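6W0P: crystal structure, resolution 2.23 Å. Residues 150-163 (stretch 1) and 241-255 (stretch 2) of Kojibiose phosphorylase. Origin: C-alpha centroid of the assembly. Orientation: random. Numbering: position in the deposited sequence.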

# COMPACT_ATOMS: atom_id res chain seq x y z
N CYS A 150 -21.07 -19.92 -30.94
CA CYS A 150 -20.85 -19.78 -29.47
C CYS A 150 -21.80 -18.75 -28.85
O CYS A 150 -21.89 -18.70 -27.60
CB CYS A 150 -19.40 -19.45 -29.16
SG CYS A 150 -18.25 -20.65 -29.89
N GLU A 151 -22.52 -18.00 -29.69
CA GLU A 151 -23.58 -17.05 -29.29
C GLU A 151 -24.78 -17.81 -28.70
O GLU A 151 -25.56 -17.17 -27.98
CB GLU A 151 -24.03 -16.22 -30.49
CG GLU A 151 -22.89 -15.51 -31.20
CD GLU A 151 -22.29 -16.27 -32.38
OE1 GLU A 151 -22.58 -17.51 -32.57
OE2 GLU A 151 -21.50 -15.64 -33.10
N ASN A 152 -24.92 -19.11 -29.01
CA ASN A 152 -26.10 -19.91 -28.59
C ASN A 152 -25.83 -20.74 -27.34
O ASN A 152 -24.72 -21.29 -27.19
CB ASN A 152 -26.55 -20.88 -29.68
CG ASN A 152 -26.81 -20.18 -30.99
OD1 ASN A 152 -27.06 -18.98 -31.01
ND2 ASN A 152 -26.75 -20.94 -32.08
N ALA A 153 -26.90 -20.91 -26.54
CA ALA A 153 -27.02 -21.79 -25.36
C ALA A 153 -28.37 -22.51 -25.44
O ALA A 153 -29.34 -21.91 -25.94
CB ALA A 153 -26.92 -20.99 -24.08
N TYR A 154 -28.45 -23.72 -24.93
CA TYR A 154 -29.67 -24.55 -25.00
C TYR A 154 -29.97 -25.11 -23.62
O TYR A 154 -29.03 -25.49 -22.85
CB TYR A 154 -29.47 -25.66 -26.02
CG TYR A 154 -28.87 -25.17 -27.31
CD1 TYR A 154 -29.54 -24.23 -28.09
CD2 TYR A 154 -27.63 -25.62 -27.75
CE1 TYR A 154 -28.99 -23.76 -29.26
CE2 TYR A 154 -27.08 -25.16 -28.93
CZ TYR A 154 -27.77 -24.25 -29.71
OH TYR A 154 -27.20 -23.77 -30.86
N GLN A 155 -31.26 -25.23 -23.32
CA GLN A 155 -31.74 -25.79 -22.05
C GLN A 155 -32.95 -26.65 -22.36
O GLN A 155 -33.77 -26.23 -23.17
CB GLN A 155 -32.12 -24.68 -21.07
CG GLN A 155 -32.52 -25.17 -19.70
CD GLN A 155 -32.93 -24.01 -18.83
OE1 GLN A 155 -33.73 -23.17 -19.24
NE2 GLN A 155 -32.36 -23.93 -17.64
N MET A 156 -33.02 -27.81 -21.74
CA MET A 156 -34.16 -28.73 -21.86
C MET A 156 -34.59 -29.08 -20.43
O MET A 156 -33.71 -29.35 -19.59
CB MET A 156 -33.79 -30.00 -22.63
CG MET A 156 -34.98 -30.87 -22.95
SD MET A 156 -34.59 -32.24 -24.06
CE MET A 156 -33.38 -33.19 -23.13
N ILE A 157 -35.89 -28.99 -20.19
CA ILE A 157 -36.55 -29.27 -18.89
C ILE A 157 -37.66 -30.29 -19.16
O ILE A 157 -38.56 -29.99 -19.98
CB ILE A 157 -37.10 -27.98 -18.26
CG1 ILE A 157 -36.04 -26.87 -18.21
CG2 ILE A 157 -37.66 -28.28 -16.88
CD1 ILE A 157 -36.61 -25.49 -18.00
N SER A 158 -37.58 -31.44 -18.49
CA SER A 158 -38.62 -32.49 -18.50
C SER A 158 -39.20 -32.70 -17.08
O SER A 158 -38.46 -32.61 -16.09
CB SER A 158 -38.08 -33.75 -19.04
OG SER A 158 -37.41 -34.46 -18.03
N PHE A 159 -40.50 -33.00 -17.02
CA PHE A 159 -41.27 -33.25 -15.78
C PHE A 159 -41.91 -34.63 -15.91
O PHE A 159 -42.46 -34.94 -16.99
CB PHE A 159 -42.33 -32.16 -15.61
CG PHE A 159 -41.81 -30.75 -15.46
CD1 PHE A 159 -41.50 -30.23 -14.21
CD2 PHE A 159 -41.67 -29.91 -16.56
CE1 PHE A 159 -41.04 -28.93 -14.07
CE2 PHE A 159 -41.21 -28.62 -16.41
CZ PHE A 159 -40.91 -28.13 -15.17
N GLU A 160 -41.79 -35.48 -14.89
CA GLU A 160 -42.56 -36.75 -14.87
C GLU A 160 -43.17 -36.94 -13.49
O GLU A 160 -42.41 -37.29 -12.55
CB GLU A 160 -41.70 -37.96 -15.27
CG GLU A 160 -42.53 -39.24 -15.37
CD GLU A 160 -41.86 -40.41 -16.08
OE1 GLU A 160 -40.84 -40.18 -16.78
OE2 GLU A 160 -42.36 -41.55 -15.93
N SER A 161 -44.49 -36.73 -13.38
CA SER A 161 -45.28 -36.87 -12.14
C SER A 161 -45.81 -38.29 -12.01
O SER A 161 -46.23 -38.85 -13.03
CB SER A 161 -46.41 -35.88 -12.11
OG SER A 161 -46.97 -35.80 -10.80
N ASP A 162 -45.79 -38.86 -10.80
CA ASP A 162 -46.41 -40.18 -10.51
C ASP A 162 -47.94 -40.04 -10.42
O ASP A 162 -48.61 -41.07 -10.51
CB ASP A 162 -45.79 -40.87 -9.27
CG ASP A 162 -46.05 -40.18 -7.94
OD1 ASP A 162 -46.54 -39.01 -7.94
OD2 ASP A 162 -45.76 -40.80 -6.88
N ILE A 163 -48.49 -38.83 -10.27
CA ILE A 163 -49.98 -38.59 -10.31
C ILE A 163 -50.29 -37.46 -11.28
O ILE A 163 -49.41 -36.65 -11.52
CB ILE A 163 -50.57 -38.26 -8.93
CG1 ILE A 163 -49.97 -36.99 -8.34
CG2 ILE A 163 -50.45 -39.44 -7.97
CD1 ILE A 163 -50.63 -36.53 -7.06
N ALA A 241 -49.87 -38.44 -15.20
CA ALA A 241 -49.16 -39.50 -14.45
C ALA A 241 -48.33 -40.37 -15.41
O ALA A 241 -48.89 -40.85 -16.43
CB ALA A 241 -50.16 -40.34 -13.70
N ASN A 242 -47.04 -40.52 -15.11
CA ASN A 242 -46.13 -41.46 -15.81
C ASN A 242 -45.86 -41.01 -17.27
O ASN A 242 -45.34 -41.83 -18.03
CB ASN A 242 -46.69 -42.88 -15.75
CG ASN A 242 -47.13 -43.28 -14.35
OD1 ASN A 242 -46.38 -43.09 -13.40
ND2 ASN A 242 -48.35 -43.79 -14.21
N LYS A 243 -46.16 -39.77 -17.66
CA LYS A 243 -45.92 -39.27 -19.04
C LYS A 243 -45.00 -38.05 -19.00
O LYS A 243 -45.37 -37.03 -18.42
CB LYS A 243 -47.23 -38.88 -19.75
CG LYS A 243 -47.07 -38.64 -21.24
CD LYS A 243 -48.33 -38.08 -21.91
CE LYS A 243 -48.13 -37.80 -23.39
NZ LYS A 243 -49.43 -37.68 -24.10
N GLU A 244 -43.83 -38.15 -19.60
CA GLU A 244 -42.80 -37.09 -19.50
C GLU A 244 -43.26 -35.91 -20.35
O GLU A 244 -43.72 -36.13 -21.47
CB GLU A 244 -41.45 -37.66 -19.92
CG GLU A 244 -40.37 -36.61 -19.90
CD GLU A 244 -39.07 -37.16 -20.44
OE1 GLU A 244 -38.67 -36.72 -21.52
OE2 GLU A 244 -38.49 -38.04 -19.77
N LYS A 245 -43.20 -34.70 -19.80
CA LYS A 245 -43.49 -33.43 -20.49
C LYS A 245 -42.17 -32.65 -20.56
O LYS A 245 -41.61 -32.39 -19.49
CB LYS A 245 -44.58 -32.67 -19.73
CG LYS A 245 -44.93 -31.30 -20.28
CD LYS A 245 -45.74 -31.39 -21.55
CE LYS A 245 -45.95 -30.04 -22.23
NZ LYS A 245 -45.91 -30.16 -23.71
N THR A 246 -41.68 -32.35 -21.75
CA THR A 246 -40.37 -31.69 -21.96
C THR A 246 -40.63 -30.37 -22.68
O THR A 246 -41.51 -30.36 -23.48
CB THR A 246 -39.36 -32.51 -22.78
OG1 THR A 246 -39.77 -32.57 -24.15
CG2 THR A 246 -39.21 -33.93 -22.30
N ILE A 247 -39.81 -29.37 -22.40
CA ILE A 247 -39.72 -28.10 -23.19
C ILE A 247 -38.23 -27.84 -23.46
O ILE A 247 -37.40 -28.18 -22.58
CB ILE A 247 -40.41 -26.96 -22.42
CG1 ILE A 247 -40.39 -25.65 -23.19
CG2 ILE A 247 -39.84 -26.79 -21.03
CD1 ILE A 247 -41.28 -24.57 -22.57
N THR A 248 -37.90 -27.30 -24.63
CA THR A 248 -36.52 -26.87 -24.98
C THR A 248 -36.48 -25.35 -25.08
O THR A 248 -37.30 -24.79 -25.82
CB THR A 248 -36.06 -27.53 -26.28
OG1 THR A 248 -36.23 -28.93 -26.04
CG2 THR A 248 -34.64 -27.19 -26.64
N ARG A 249 -35.58 -24.72 -24.33
CA ARG A 249 -35.24 -23.28 -24.45
C ARG A 249 -33.99 -23.10 -25.31
O ARG A 249 -32.92 -23.66 -24.95
CB ARG A 249 -34.99 -22.68 -23.07
CG ARG A 249 -35.01 -21.16 -23.09
CD ARG A 249 -34.04 -20.54 -22.11
NE ARG A 249 -34.27 -20.95 -20.73
CZ ARG A 249 -34.49 -20.12 -19.72
NH1 ARG A 249 -34.58 -18.83 -19.94
NH2 ARG A 249 -34.60 -20.58 -18.49
N TYR A 250 -34.12 -22.32 -26.39
CA TYR A 250 -33.02 -21.80 -27.24
C TYR A 250 -32.70 -20.38 -26.79
O TYR A 250 -33.64 -19.56 -26.66
CB TYR A 250 -33.42 -21.85 -28.71
CG TYR A 250 -33.83 -23.23 -29.16
CD1 TYR A 250 -35.14 -23.66 -29.00
CD2 TYR A 250 -32.92 -24.12 -29.72
CE1 TYR A 250 -35.54 -24.92 -29.41
CE2 TYR A 250 -33.31 -25.40 -30.11
CZ TYR A 250 -34.63 -25.80 -29.96
OH TYR A 250 -35.08 -27.03 -30.35
N VAL A 251 -31.42 -20.10 -26.54
CA VAL A 251 -30.92 -18.75 -26.18
C VAL A 251 -29.86 -18.31 -27.21
O VAL A 251 -29.07 -19.15 -27.63
CB VAL A 251 -30.36 -18.75 -24.75
CG1 VAL A 251 -29.87 -17.37 -24.32
CG2 VAL A 251 -31.38 -19.28 -23.76
N THR A 252 -29.89 -17.04 -27.61
CA THR A 252 -28.83 -16.35 -28.39
C THR A 252 -28.49 -15.04 -27.67
O THR A 252 -29.41 -14.32 -27.30
CB THR A 252 -29.22 -16.18 -29.86
OG1 THR A 252 -29.32 -17.49 -30.42
CG2 THR A 252 -28.22 -15.36 -30.63
N ASN A 253 -27.20 -14.82 -27.40
CA ASN A 253 -26.66 -13.61 -26.74
C ASN A 253 -25.72 -12.97 -27.76
O ASN A 253 -24.77 -13.67 -28.21
CB ASN A 253 -26.00 -13.96 -25.41
CG ASN A 253 -26.99 -14.52 -24.42
OD1 ASN A 253 -27.96 -13.86 -24.05
ND2 ASN A 253 -26.79 -15.74 -23.97
N ILE A 254 -26.02 -11.73 -28.18
CA ILE A 254 -25.15 -10.96 -29.12
C ILE A 254 -24.56 -9.78 -28.34
O ILE A 254 -25.35 -8.94 -27.84
CB ILE A 254 -25.90 -10.51 -30.38
CG1 ILE A 254 -26.62 -11.66 -31.08
CG2 ILE A 254 -24.94 -9.81 -31.33
CD1 ILE A 254 -25.68 -12.73 -31.64
N ILE A 255 -23.24 -9.72 -28.26
CA ILE A 255 -22.51 -8.69 -27.47
C ILE A 255 -21.83 -7.73 -28.44
O ILE A 255 -21.51 -8.15 -29.56
CB ILE A 255 -21.50 -9.33 -26.49
CG1 ILE A 255 -20.34 -10.00 -27.22
CG2 ILE A 255 -22.20 -10.30 -25.56
CD1 ILE A 255 -19.23 -10.45 -26.30
O HOH W 1 -24.19 -17.20 -25.29
O HOH W 2 -38.78 -38.43 -17.10
O HOH W 3 -45.91 -36.25 -15.63
O HOH W 4 -47.67 -43.61 -10.82

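Antiparallel strands pair by alternating hydrogen-bonded and non-hydrogen-bonded rungs, and this pair from kojibiose phosphorylase, whose N-to-C directions differ by 169°, close to antiparallel, illustrates the rule. Four residue pairs, Ala153 with Val251, Gln155 with Arg249, Ile157 with Ile247 and Phe159 with Lys245, each exchange two backbone hydrogen bonds. In the tightest, Arg249 N reaches Gln155 O at 2.6 Å; the return bond, Gln155 N to Arg249 O, measures 2.8 Å. Single bonds extend the ladder beyond these rungs, from Asn253 N to Glu151 O (2.9 Å) and from Asn242 N to Ser161 O (2.8 Å). Between the rungs, the carbonyls also receive CA-H...O contacts, as where Ser158 CA lies 3.2 Å from Lys245 O.

Side-chain hydrogen bonds reinforce the register on both faces. Gln155 is extended (chi1 and chi2 both t), and its OE1 accepts from Arg249 NE at 2.7 Å and Arg249 NH2 at 2.8 Å, lying at the guanidinium edge where the N-H groups point. On the other face, Thr252 OG1 donates to Asn152 OD1 at 2.8 Å, while Asn152 ND2 donates to Tyr154 OH at 3.1 Å within its own strand, so one amide serves two neighbours.

Apolar contacts follow the same pairing. Tyr154 CD1 approaches Tyr250 CD2 at 3.8 Å, the rings meeting obliquely; on the Gln155 face, Ile157 CB lies 4.1 Å from Ile247 CG2.

Toward the Ala241 end of the contact, waters add bridges between the stretches. The like-charged Glu160 OE1 and Glu244 OE2 stand 4.4 Å apart, and one water donates to both, at 2.7 Å from Glu160 OE1 and 2.7 Å from Glu244 OE2. Another accepts from Ser161 N (2.7 Å) and donates to Lys243 O (2.9 Å), bridging two backbones that do not bond directly at this position.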